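PDB 6WH7: penaeus monodon metallodensovirus major capsid protein from Penaeus monodon metallodensovirus, which builds the sixty-subunit shell of a shrimp densovirus and presumably encloses the viral genome. Local coordinates for residues I83-N86 / F90-E93; K108-L113 / S232-A237; T176-S181 / N342-G347; N247-I252 / I258-V263; R302-G307 / S313-L318. One frame throughout, in Å; residues are numbered along the deposited sequence.

Overall arrangement
All five contacts belong to a capsid subunit whose paired antiparallel sheets are consistent with the parvoviral jelly roll. Contact 1 sits at the heart of the chain and touches two others: contact 2, about 13 Å away between centres, where E93 meets Y234, and contact 3, about 11 Å away, where N86 packs against I344 and F346. Contact 4 stands apart, its nearest atoms about 8 Å from contacts 2 and 3. Contact 5 is farthest from the chain's centre, about 39 Å from contact 3 between centres. It lies about 20 Å from contact 2 between centres, about 6 Å at the nearest atoms, and both reach the same neighbouring subunit, whereas no other chain touches contacts 1 and 3. Contact 4 also meets neighbouring subunits.

Contact 1: residues I83-N86 / F90-E93; sequences IPWN and FYCE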
# COMPACT_ATOMS: atom_id res chain seq x y z
N ILE A 83 -24.91 17.65 -94.50
CA ILE A 83 -24.14 18.64 -93.76
C ILE A 83 -22.71 18.54 -94.26
O ILE A 83 -22.02 17.55 -93.96
CB ILE A 83 -24.21 18.41 -92.25
CG1 ILE A 83 -25.66 18.20 -91.80
CG2 ILE A 83 -23.62 19.57 -91.51
CD1 ILE A 83 -26.55 19.30 -92.16
N PRO A 84 -22.20 19.52 -94.98
CA PRO A 84 -20.83 19.45 -95.50
C PRO A 84 -19.81 19.73 -94.40
O PRO A 84 -18.91 20.56 -94.57
CB PRO A 84 -20.82 20.52 -96.58
CG PRO A 84 -21.77 21.52 -96.09
CD PRO A 84 -22.84 20.79 -95.35
N TRP A 85 -19.95 19.05 -93.28
CA TRP A 85 -19.17 19.36 -92.10
C TRP A 85 -17.81 18.71 -92.15
O TRP A 85 -17.01 18.89 -91.24
CB TRP A 85 -19.92 18.90 -90.86
CG TRP A 85 -19.76 17.45 -90.59
CD1 TRP A 85 -20.23 16.42 -91.33
CD2 TRP A 85 -19.18 16.87 -89.42
NE1 TRP A 85 -19.90 15.22 -90.75
CE2 TRP A 85 -19.27 15.48 -89.56
CE3 TRP A 85 -18.57 17.39 -88.28
CZ2 TRP A 85 -18.77 14.61 -88.60
CZ3 TRP A 85 -18.09 16.53 -87.34
CH2 TRP A 85 -18.18 15.15 -87.50
N ASN A 86 -17.54 17.93 -93.19
CA ASN A 86 -16.22 17.37 -93.41
C ASN A 86 -15.38 18.20 -94.36
O ASN A 86 -14.26 17.80 -94.69
CB ASN A 86 -16.32 15.92 -93.89
CG ASN A 86 -17.13 15.77 -95.14
OD1 ASN A 86 -17.92 16.63 -95.49
ND2 ASN A 86 -16.94 14.66 -95.83
N PHE A 90 -16.21 24.73 -95.00
CA PHE A 90 -17.43 24.90 -94.22
C PHE A 90 -17.17 25.72 -92.96
O PHE A 90 -17.99 26.57 -92.59
CB PHE A 90 -17.97 23.51 -93.89
CG PHE A 90 -19.21 23.49 -93.06
CD1 PHE A 90 -20.43 23.80 -93.62
CD2 PHE A 90 -19.17 23.09 -91.74
CE1 PHE A 90 -21.57 23.75 -92.87
CE2 PHE A 90 -20.31 23.04 -90.99
CZ PHE A 90 -21.51 23.37 -91.55
N TYR A 91 -16.06 25.46 -92.28
CA TYR A 91 -15.78 26.07 -91.00
C TYR A 91 -15.10 27.43 -91.09
O TYR A 91 -15.47 28.37 -90.37
CB TYR A 91 -14.91 25.13 -90.19
CG TYR A 91 -15.61 23.84 -89.91
CD1 TYR A 91 -16.40 23.69 -88.80
CD2 TYR A 91 -15.49 22.77 -90.78
CE1 TYR A 91 -17.04 22.52 -88.55
CE2 TYR A 91 -16.12 21.60 -90.53
CZ TYR A 91 -16.90 21.48 -89.41
OH TYR A 91 -17.55 20.30 -89.15
N CYS A 92 -14.08 27.55 -91.93
CA CYS A 92 -13.23 28.73 -91.96
C CYS A 92 -13.59 29.71 -93.07
O CYS A 92 -12.89 30.70 -93.25
CB CYS A 92 -11.77 28.32 -92.06
SG CYS A 92 -11.43 27.04 -93.23
N GLU A 93 -14.66 29.46 -93.80
CA GLU A 93 -15.07 30.30 -94.90
C GLU A 93 -16.58 30.45 -94.85
O GLU A 93 -17.29 29.46 -94.71
CB GLU A 93 -14.61 29.70 -96.22
CG GLU A 93 -15.02 30.41 -97.44
CD GLU A 93 -14.28 29.90 -98.64
OE1 GLU A 93 -13.39 29.05 -98.45
OE2 GLU A 93 -14.59 30.32 -99.77
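F90 lays one ring face over the backbone joining P84 to W85, and Y91, the next residue along, hydrogen-bonds the carbonyl of W85. The pyrrolidine of P84 crosses the F90 side chain at about a right angle, with P84 CG 3.6 Å from F90 CD1. A flat phenyl suits this place because it can cover both the peptide and the apolar edge of proline; the methyl I83 CG2 comes in obliquely, 4.3 Å from F90 CZ. With CG anti to the backbone N (chi1 179°), the F90 ring is directed at this bend. Tyrosine fits the next position by reach: Y91 OH donates to W85 O over 2.6 Å, in the carbonyl plane and on a lone pair, and the same hydroxyl lies at the edge of the W85 indole.

Proline sets the bend itself, standing at the centre of an inverse gamma turn closed by a weak bond from W85 N to I83 O. Farther out, W85 NE1 bonds A269 O while its ring stacks on H271, and Y91 packs on V124 and I297. Strand 79-83 and helix 88-92 are thus joined between the two sheets of what is probably a jelly-roll sandwich, in the connection between strands C and D.

Contact 2: residues K108-L113 / S232-A237; sequences KNYSML and SDYGNA
The ring of Y110 receives Y234 over one face and has D233 CA at its edge, near the ring plane. Y234 comes edge first, in an offset edge-to-face pair whose centroids are 5.0 Å apart and whose planes meet at 63°. Y234 CE2 stands above the Y110 face toward the rim, while Y234 CD2 comes closest, 3.3 Å from Y110 CZ. Two tyrosines suit such a pair, since each offers a broad apolar ring to the other and a hydroxyl for a polar bond.

For Y110 that bond is to backbone: Y234 N donates to Y110 OH over 2.8 Å, a bent bond with 142° at the hydrogen. The tyrosine reaches across from helix 108-113 because its CG lies opposite the backbone N (chi1 -176°), extending the ring toward the loop. There S232 OG donates to D233 OD1 at 3.1 Å, tying two consecutive polar residues on the exposed side. The far end of Y234 is gripped by E93, whose OE1 bonds Y234 OH, and the ring also rests on M88 and C92. The helix also meets a neighbouring subunit, where N109 OD1 accepts from W304 N.

The contact therefore fastens a helix lying between the probable jelly-roll strands C and D to the long loop between strands G and H, an elaboration familiar in parvoviral capsid proteins.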
# COMPACT_ATOMS: atom_id res chain seq x y z
N LYS A 108 -10.39 36.41 -91.45
CA LYS A 108 -9.08 37.04 -91.49
C LYS A 108 -8.05 36.27 -90.68
O LYS A 108 -6.86 36.37 -90.98
CB LYS A 108 -9.15 38.47 -91.00
CG LYS A 108 -9.91 39.37 -91.91
CD LYS A 108 -9.78 40.80 -91.52
CE LYS A 108 -8.38 41.27 -91.81
NZ LYS A 108 -8.09 41.24 -93.26
N ASN A 109 -8.47 35.50 -89.68
CA ASN A 109 -7.51 34.65 -88.99
C ASN A 109 -6.94 33.59 -89.91
O ASN A 109 -5.82 33.13 -89.69
CB ASN A 109 -8.15 33.98 -87.78
CG ASN A 109 -8.25 34.90 -86.61
OD1 ASN A 109 -7.52 35.88 -86.52
ND2 ASN A 109 -9.13 34.59 -85.68
N TYR A 110 -7.68 33.19 -90.93
CA TYR A 110 -7.13 32.20 -91.84
C TYR A 110 -6.14 32.83 -92.80
O TYR A 110 -5.07 32.27 -93.03
CB TYR A 110 -8.24 31.50 -92.61
CG TYR A 110 -7.65 30.42 -93.47
CD1 TYR A 110 -7.26 29.23 -92.90
CD2 TYR A 110 -7.45 30.60 -94.82
CE1 TYR A 110 -6.71 28.24 -93.65
CE2 TYR A 110 -6.90 29.62 -95.58
CZ TYR A 110 -6.53 28.44 -94.98
OH TYR A 110 -5.98 27.43 -95.71
N SER A 111 -6.48 33.98 -93.38
CA SER A 111 -5.54 34.68 -94.24
C SER A 111 -4.23 34.96 -93.52
O SER A 111 -3.20 35.14 -94.17
CB SER A 111 -6.15 35.99 -94.72
OG SER A 111 -7.30 35.73 -95.52
N MET A 112 -4.27 35.00 -92.20
CA MET A 112 -3.06 35.12 -91.41
C MET A 112 -2.33 33.80 -91.25
O MET A 112 -1.10 33.75 -91.32
CB MET A 112 -3.40 35.69 -90.04
CG MET A 112 -2.27 35.54 -89.11
SD MET A 112 -2.51 36.43 -87.61
CE MET A 112 -1.20 35.68 -86.68
N LEU A 113 -3.07 32.71 -91.03
CA LEU A 113 -2.45 31.39 -90.98
C LEU A 113 -1.61 31.10 -92.20
O LEU A 113 -0.67 30.30 -92.13
CB LEU A 113 -3.52 30.31 -90.84
CG LEU A 113 -4.34 30.32 -89.56
CD1 LEU A 113 -5.44 29.32 -89.67
CD2 LEU A 113 -3.45 30.01 -88.40
N SER A 232 0.01 25.50 -96.94
CA SER A 232 -0.73 26.16 -98.00
C SER A 232 -2.19 26.28 -97.59
O SER A 232 -2.59 25.86 -96.50
CB SER A 232 -0.58 25.41 -99.32
OG SER A 232 -1.33 26.04 -100.35
N ASP A 233 -3.00 26.85 -98.48
CA ASP A 233 -4.42 26.98 -98.21
C ASP A 233 -5.14 25.66 -98.44
O ASP A 233 -4.70 24.82 -99.23
CB ASP A 233 -5.04 28.08 -99.06
CG ASP A 233 -4.92 27.83 -100.54
OD1 ASP A 233 -4.21 26.88 -100.94
OD2 ASP A 233 -5.55 28.57 -101.32
N TYR A 234 -6.26 25.48 -97.74
CA TYR A 234 -6.99 24.23 -97.87
C TYR A 234 -7.58 24.08 -99.27
O TYR A 234 -7.46 23.01 -99.88
CB TYR A 234 -8.07 24.12 -96.79
CG TYR A 234 -9.06 25.24 -96.76
CD1 TYR A 234 -10.22 25.18 -97.51
CD2 TYR A 234 -8.85 26.35 -95.98
CE1 TYR A 234 -11.13 26.20 -97.49
CE2 TYR A 234 -9.75 27.37 -95.95
CZ TYR A 234 -10.89 27.30 -96.70
OH TYR A 234 -11.79 28.33 -96.67
N GLY A 235 -8.18 25.13 -99.81
CA GLY A 235 -8.55 25.11 -101.21
C GLY A 235 -9.57 24.05 -101.58
O GLY A 235 -9.25 23.15 -102.36
N ASN A 236 -10.76 24.13 -100.99
CA ASN A 236 -11.84 23.14 -101.15
C ASN A 236 -11.32 21.72 -100.98
O ASN A 236 -11.59 20.82 -101.77
CB ASN A 236 -12.64 23.34 -102.46
CG ASN A 236 -11.85 23.10 -103.73
OD1 ASN A 236 -11.03 22.20 -103.84
ND2 ASN A 236 -12.12 23.93 -104.73
N ALA A 237 -10.62 21.52 -99.88
CA ALA A 237 -10.23 20.22 -99.38
C ALA A 237 -11.16 19.81 -98.25
O ALA A 237 -11.68 20.65 -97.52
CB ALA A 237 -8.79 20.23 -98.88

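Contact 3: residues T176-S181 / N342-G347; sequences TVWPVS and NNIQFG
I344 meets W178 where strand 340-345 runs as the middle member of a three-stranded antiparallel sheet, between 169-179 and 335-337. This small sheet lies outside the main jelly-roll sandwich, and its strand 169-179 belongs to the connection between the probable strands E and F. The contact is mainly apolar packing, and no hydrogen bond joins the two segments.

Followed outward, I344 begins with CB, 4.0 Å from W178 CZ3. The branch then divides. I344 CG1, lying opposite the carbonyl carbon (chi1 -68°), comes within 3.6 Å of W178 CZ3, meeting the indole obliquely. At the tip, I344 CD1 continues along the benzene part of the indole and is 3.8 Å from W178 CE3. The other branch, I344 CG2, turns to a different aromatic and sits over one face of F346, toward its rim. A beta-branched isoleucine suits this place: it favours a strand backbone and sends separate hydrocarbon arms to two rings.

Tryptophan is equally apt, having a wide apolar end for I344 and a polar N-H for another partner. W178 NE1 bonds V189 O, and the ring stacks with Y188, which together hold the indole in position. V82 of strand 79-83 touches W178, I344 and F346 alike, linking the small sheet to the core. Backbone also joins the packing, N343 C lying 4.2 Å from W178 CZ3.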
# COMPACT_ATOMS: atom_id res chain seq x y z
N THR A 176 -31.22 19.49 -108.84
CA THR A 176 -30.52 20.26 -107.83
C THR A 176 -29.03 20.28 -108.12
O THR A 176 -28.48 19.35 -108.71
CB THR A 176 -30.79 19.66 -106.44
OG1 THR A 176 -32.19 19.71 -106.16
CG2 THR A 176 -30.04 20.41 -105.36
N VAL A 177 -28.37 21.36 -107.70
CA VAL A 177 -26.92 21.43 -107.71
C VAL A 177 -26.49 21.98 -106.36
O VAL A 177 -27.29 22.51 -105.59
CB VAL A 177 -26.38 22.28 -108.87
CG1 VAL A 177 -26.59 23.75 -108.61
CG2 VAL A 177 -24.95 21.93 -109.16
N TRP A 178 -25.19 21.85 -106.06
CA TRP A 178 -24.62 22.19 -104.76
C TRP A 178 -23.60 23.31 -104.93
O TRP A 178 -22.39 23.05 -105.03
CB TRP A 178 -23.96 20.97 -104.12
CG TRP A 178 -24.92 19.96 -103.64
CD1 TRP A 178 -26.27 20.06 -103.62
CD2 TRP A 178 -24.61 18.69 -103.07
NE1 TRP A 178 -26.82 18.94 -103.09
CE2 TRP A 178 -25.82 18.07 -102.74
CE3 TRP A 178 -23.42 18.01 -102.82
CZ2 TRP A 178 -25.88 16.81 -102.17
CZ3 TRP A 178 -23.48 16.77 -102.26
CH2 TRP A 178 -24.70 16.18 -101.94
N PRO A 179 -24.04 24.56 -104.95
CA PRO A 179 -23.09 25.67 -105.05
C PRO A 179 -22.17 25.69 -103.84
O PRO A 179 -22.60 25.50 -102.71
CB PRO A 179 -24.00 26.90 -105.08
CG PRO A 179 -25.28 26.40 -105.58
CD PRO A 179 -25.43 25.04 -104.99
N VAL A 180 -20.88 25.93 -104.10
CA VAL A 180 -19.94 25.97 -102.99
C VAL A 180 -20.11 27.26 -102.22
O VAL A 180 -19.70 27.35 -101.06
CB VAL A 180 -18.50 25.80 -103.49
CG1 VAL A 180 -17.98 27.10 -104.07
CG2 VAL A 180 -17.61 25.30 -102.41
N SER A 181 -20.72 28.28 -102.83
CA SER A 181 -21.00 29.54 -102.17
C SER A 181 -22.22 29.47 -101.28
O SER A 181 -22.47 30.41 -100.52
CB SER A 181 -21.20 30.64 -103.21
OG SER A 181 -22.35 30.37 -104.00
N ASN A 342 -19.70 18.45 -106.85
CA ASN A 342 -20.19 17.32 -107.62
C ASN A 342 -20.74 16.24 -106.71
O ASN A 342 -21.82 15.69 -106.96
CB ASN A 342 -19.06 16.76 -108.48
CG ASN A 342 -18.68 17.69 -109.58
OD1 ASN A 342 -19.49 18.51 -110.01
ND2 ASN A 342 -17.44 17.60 -110.04
N ASN A 343 -20.01 15.91 -105.65
CA ASN A 343 -20.45 14.93 -104.68
C ASN A 343 -19.70 15.19 -103.39
O ASN A 343 -18.68 15.88 -103.38
CB ASN A 343 -20.24 13.50 -105.20
CG ASN A 343 -18.80 13.20 -105.54
OD1 ASN A 343 -17.88 13.58 -104.83
ND2 ASN A 343 -18.60 12.55 -106.67
N ILE A 344 -20.22 14.64 -102.30
CA ILE A 344 -19.57 14.72 -101.01
C ILE A 344 -19.31 13.31 -100.52
O ILE A 344 -20.24 12.50 -100.43
CB ILE A 344 -20.40 15.52 -99.98
CG1 ILE A 344 -20.46 16.99 -100.39
CG2 ILE A 344 -19.78 15.41 -98.62
CD1 ILE A 344 -21.40 17.80 -99.55
N GLN A 345 -18.05 13.02 -100.24
CA GLN A 345 -17.61 11.77 -99.66
C GLN A 345 -17.53 11.93 -98.15
O GLN A 345 -17.20 13.01 -97.66
CB GLN A 345 -16.25 11.39 -100.22
CG GLN A 345 -16.25 11.17 -101.69
CD GLN A 345 -14.86 11.08 -102.25
OE1 GLN A 345 -13.92 11.62 -101.68
NE2 GLN A 345 -14.71 10.38 -103.36
N PHE A 346 -17.84 10.87 -97.41
CA PHE A 346 -17.77 10.96 -95.95
C PHE A 346 -16.74 10.02 -95.35
O PHE A 346 -15.72 10.51 -94.85
CB PHE A 346 -19.16 10.79 -95.34
CG PHE A 346 -20.03 11.98 -95.54
CD1 PHE A 346 -19.80 13.13 -94.83
CD2 PHE A 346 -21.07 11.95 -96.44
CE1 PHE A 346 -20.58 14.23 -95.00
CE2 PHE A 346 -21.85 13.06 -96.61
CZ PHE A 346 -21.61 14.19 -95.89
N GLY A 347 -16.95 8.72 -95.35
CA GLY A 347 -15.91 7.87 -94.83
C GLY A 347 -15.68 8.03 -93.35
O GLY A 347 -14.65 8.56 -92.93

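Contact 4: residues N247-I252 / I258-V263; sequences NAVGTI and INVRGV
V249 packs on V260 where one part of the long connection between the probable jelly-roll strands G and H folds back on strand 257-262 of the same connection. Within the chain that strand pairs antiparallel with 363-368.

The apolar part is a meeting of methyl groups. V249 CG1 and V260 CG1 are 3.5 Å apart, and the two side chains approach at a slant. V260 presents this methyl because CG1 is anti to its backbone N (chi1 -179°). Valine suits both positions, being short and branched, so that it fills a buried place between two close backbones; F228 adds a further apolar neighbour for V249.

Next come contacts of a methyl with polar backbone. V249 CG2 lies 3.6 Å from V260 O and also rests near R261 CA, at 4.4 Å. A side chain on G262 would start toward the loop, where A248 N and N247 CB lie, so glycine lets the two backbones come close.

Hydrogen bonds and charges all lead outward, since none runs between the two segments. The loop is pinned by A248 N to N242 OD1 and by T251 OG1 accepting from S329 N. The R261 side chain starts away from the loop, and its NE forms a salt bridge with D367 of a neighbouring subunit; the other carboxylate oxygen of that D367 accepts from G262 N. On the loop side, this same G262 N is 4.0 Å from V249 CG2.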
# COMPACT_ATOMS: atom_id res chain seq x y z
N ASN A 247 -7.27 10.42 -97.95
CA ASN A 247 -6.16 10.41 -97.02
C ASN A 247 -5.76 11.84 -96.69
O ASN A 247 -5.99 12.77 -97.45
CB ASN A 247 -4.96 9.59 -97.55
CG ASN A 247 -4.50 10.02 -98.91
OD1 ASN A 247 -4.61 11.19 -99.29
ND2 ASN A 247 -3.97 9.08 -99.67
N ALA A 248 -5.15 12.00 -95.51
CA ALA A 248 -4.93 13.32 -94.94
C ALA A 248 -3.78 14.07 -95.58
O ALA A 248 -3.83 15.30 -95.67
CB ALA A 248 -4.70 13.20 -93.43
N VAL A 249 -2.73 13.38 -96.01
CA VAL A 249 -1.57 14.05 -96.60
C VAL A 249 -1.80 14.19 -98.09
O VAL A 249 -2.30 13.27 -98.75
CB VAL A 249 -0.27 13.28 -96.29
CG1 VAL A 249 -0.10 13.12 -94.82
CG2 VAL A 249 -0.26 11.94 -96.95
N GLY A 250 -1.45 15.35 -98.63
CA GLY A 250 -1.66 15.59 -100.04
C GLY A 250 -0.40 15.47 -100.85
O GLY A 250 -0.45 15.41 -102.08
N THR A 251 0.75 15.44 -100.18
CA THR A 251 2.02 15.39 -100.87
C THR A 251 2.30 13.97 -101.35
O THR A 251 2.27 13.02 -100.56
CB THR A 251 3.14 15.86 -99.96
OG1 THR A 251 2.89 17.21 -99.55
CG2 THR A 251 4.47 15.81 -100.68
N ILE A 252 2.55 13.83 -102.64
CA ILE A 252 2.93 12.55 -103.22
C ILE A 252 4.27 12.16 -102.63
O ILE A 252 5.24 12.94 -102.72
CB ILE A 252 3.01 12.63 -104.75
CG1 ILE A 252 1.71 13.18 -105.32
CG2 ILE A 252 3.31 11.27 -105.33
CD1 ILE A 252 0.52 12.36 -104.96
N ILE A 258 12.38 9.61 -96.56
CA ILE A 258 11.15 9.42 -95.82
C ILE A 258 10.15 10.48 -96.22
O ILE A 258 10.49 11.61 -96.57
CB ILE A 258 11.40 9.42 -94.30
CG1 ILE A 258 11.98 10.76 -93.88
CG2 ILE A 258 12.31 8.29 -93.92
CD1 ILE A 258 12.13 10.90 -92.43
N ASN A 259 8.88 10.09 -96.19
CA ASN A 259 7.77 10.94 -96.54
C ASN A 259 6.73 10.84 -95.44
O ASN A 259 6.80 9.97 -94.58
CB ASN A 259 7.16 10.54 -97.88
CG ASN A 259 8.12 10.72 -99.02
OD1 ASN A 259 8.40 9.79 -99.76
ND2 ASN A 259 8.60 11.94 -99.19
N VAL A 260 5.78 11.75 -95.47
CA VAL A 260 4.66 11.71 -94.54
C VAL A 260 3.58 10.83 -95.15
O VAL A 260 3.17 11.04 -96.29
CB VAL A 260 4.13 13.11 -94.25
CG1 VAL A 260 2.99 13.05 -93.28
CG2 VAL A 260 5.22 13.94 -93.70
N ARG A 261 3.13 9.86 -94.39
CA ARG A 261 2.15 8.90 -94.87
C ARG A 261 1.00 8.85 -93.87
O ARG A 261 1.23 8.81 -92.66
CB ARG A 261 2.77 7.53 -95.04
CG ARG A 261 3.98 7.52 -95.95
CD ARG A 261 3.63 7.97 -97.34
NE ARG A 261 2.66 7.10 -97.98
CZ ARG A 261 2.96 5.99 -98.63
NH1 ARG A 261 4.23 5.61 -98.74
NH2 ARG A 261 2.01 5.26 -99.18
N GLY A 262 -0.22 8.86 -94.38
CA GLY A 262 -1.38 8.77 -93.52
C GLY A 262 -1.53 7.40 -92.90
O GLY A 262 -1.18 6.38 -93.49
N VAL A 263 -2.09 7.38 -91.70
CA VAL A 263 -2.15 6.19 -90.86
C VAL A 263 -3.42 6.26 -90.01
O VAL A 263 -3.86 7.35 -89.64
CB VAL A 263 -0.87 6.09 -89.98
CG1 VAL A 263 -1.03 5.06 -88.91
CG2 VAL A 263 0.31 5.71 -90.83

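Contact 5: residues R302-G307 / S313-L318; sequences RLWEQG and SVHTNL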
# COMPACT_ATOMS: atom_id res chain seq x y z
N ARG A 302 2.32 27.84 -86.44
CA ARG A 302 3.71 27.78 -86.03
C ARG A 302 4.47 28.80 -86.86
O ARG A 302 4.14 29.05 -88.02
CB ARG A 302 4.23 26.36 -86.18
CG ARG A 302 5.69 26.19 -86.00
CD ARG A 302 6.08 24.74 -86.07
NE ARG A 302 5.87 24.04 -84.81
CZ ARG A 302 6.12 22.75 -84.64
NH1 ARG A 302 6.55 22.02 -85.65
NH2 ARG A 302 5.93 22.19 -83.46
N LEU A 303 5.48 29.41 -86.25
CA LEU A 303 6.13 30.57 -86.82
C LEU A 303 7.40 30.20 -87.57
O LEU A 303 7.81 29.04 -87.64
CB LEU A 303 6.45 31.60 -85.74
CG LEU A 303 5.22 32.10 -85.01
CD1 LEU A 303 5.56 33.19 -84.06
CD2 LEU A 303 4.26 32.56 -85.99
N TRP A 304 8.03 31.23 -88.12
CA TRP A 304 9.21 31.11 -88.96
C TRP A 304 10.46 30.87 -88.13
O TRP A 304 10.49 31.08 -86.91
CB TRP A 304 9.36 32.36 -89.80
CG TRP A 304 8.21 32.53 -90.71
CD1 TRP A 304 7.12 33.31 -90.50
CD2 TRP A 304 8.00 31.86 -91.95
NE1 TRP A 304 6.25 33.19 -91.55
CE2 TRP A 304 6.77 32.30 -92.45
CE3 TRP A 304 8.73 30.94 -92.69
CZ2 TRP A 304 6.26 31.86 -93.66
CZ3 TRP A 304 8.23 30.51 -93.88
CH2 TRP A 304 7.01 30.96 -94.36
N GLU A 305 11.50 30.40 -88.81
CA GLU A 305 12.78 30.13 -88.16
C GLU A 305 13.38 31.40 -87.59
O GLU A 305 13.32 32.47 -88.20
CB GLU A 305 13.75 29.52 -89.16
CG GLU A 305 13.34 28.17 -89.68
CD GLU A 305 12.40 28.27 -90.85
OE1 GLU A 305 12.04 29.39 -91.25
OE2 GLU A 305 12.02 27.21 -91.38
N GLN A 306 13.97 31.28 -86.41
CA GLN A 306 14.72 32.39 -85.85
C GLN A 306 16.07 32.53 -86.53
O GLN A 306 16.58 31.61 -87.17
CB GLN A 306 14.92 32.21 -84.35
CG GLN A 306 13.65 32.28 -83.58
CD GLN A 306 12.93 33.57 -83.80
OE1 GLN A 306 13.54 34.62 -83.95
NE2 GLN A 306 11.61 33.51 -83.83
N GLY A 307 16.64 33.71 -86.40
CA GLY A 307 17.95 33.95 -86.95
C GLY A 307 17.90 34.46 -88.36
O GLY A 307 16.85 34.83 -88.90
N SER A 313 14.79 37.92 -97.43
CA SER A 313 15.56 37.76 -98.66
C SER A 313 16.28 36.42 -98.70
O SER A 313 16.31 35.76 -99.75
CB SER A 313 16.56 38.90 -98.81
OG SER A 313 17.52 38.88 -97.77
N VAL A 314 16.87 36.00 -97.59
CA VAL A 314 17.65 34.77 -97.57
C VAL A 314 16.85 33.54 -97.16
O VAL A 314 17.36 32.42 -97.26
CB VAL A 314 18.87 34.90 -96.64
CG1 VAL A 314 19.79 35.99 -97.13
CG2 VAL A 314 18.41 35.18 -95.25
N HIS A 315 15.61 33.72 -96.70
CA HIS A 315 14.80 32.55 -96.34
C HIS A 315 14.41 31.75 -97.57
O HIS A 315 14.23 30.53 -97.48
CB HIS A 315 13.55 32.97 -95.57
CG HIS A 315 12.73 31.82 -95.09
ND1 HIS A 315 11.79 31.20 -95.87
CD2 HIS A 315 12.71 31.18 -93.90
CE1 HIS A 315 11.22 30.22 -95.19
NE2 HIS A 315 11.77 30.19 -93.98
N THR A 316 14.26 32.41 -98.72
CA THR A 316 14.02 31.68 -99.95
C THR A 316 15.12 30.66 -100.20
O THR A 316 14.86 29.54 -100.63
CB THR A 316 13.91 32.66 -101.12
OG1 THR A 316 15.13 33.40 -101.23
CG2 THR A 316 12.77 33.63 -100.89
N ASN A 317 16.37 31.05 -99.94
CA ASN A 317 17.51 30.17 -100.13
C ASN A 317 17.68 29.21 -98.95
O ASN A 317 17.97 28.03 -99.15
CB ASN A 317 18.76 31.01 -100.31
CG ASN A 317 18.70 31.88 -101.55
OD1 ASN A 317 17.99 31.56 -102.50
ND2 ASN A 317 19.41 32.99 -101.52
N LEU A 318 17.51 29.71 -97.73
CA LEU A 318 17.81 28.98 -96.52
C LEU A 318 16.60 28.28 -95.92
O LEU A 318 16.71 27.74 -94.82
CB LEU A 318 18.43 29.91 -95.48
CG LEU A 318 19.95 30.07 -95.51
CD1 LEU A 318 20.43 30.60 -96.83
CD2 LEU A 318 20.31 31.02 -94.43
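Two torsions bring H315 and E305 together. H315 has CG trans to its backbone N (chi1 -176°), which carries the imidazole from helix 312-318 out to the loop that follows strand 287-302. E305 is bent at its second torsion (chi2 85°), folding the carboxylate round to receive it, and W304 joins them through its indole.

H315 NE2 donates to E305 OE1 over 2.9 Å, with 134° at the hydrogen. The carboxylate oxygen lies in the plane of the imidazole, but the donor meets it on the syn side and tilted out of the carboxylate plane. E305 OE1 is also 3.3 Å from H315 CD2, so the acid sits along that ring edge. Histidine suits the site by offering both a ring N-H and a flat face. That face is used by W304 in an offset edge-to-face pair, the planes perpendicular and the six-membered ring centroid 4.9 Å from that of the imidazole. W304 CZ3 leads, 3.3 Å from H315 CE1.

W304 NE1 bonds A115 O, which helps to fix the rotation of the indole. E305 OE2 has salt bridges to K117 and to R352 of a neighbouring subunit, charges that would probably steady the buried carboxylate. K108 of another subunit makes a cation-pi contact with W304.

This is a histidine-carboxylate hydrogen bond flanked by tryptophan, fastening the chain beyond the last strand of the probable jelly roll at a reciprocal boundary between capsid subunits, as would be expected around a twofold axis.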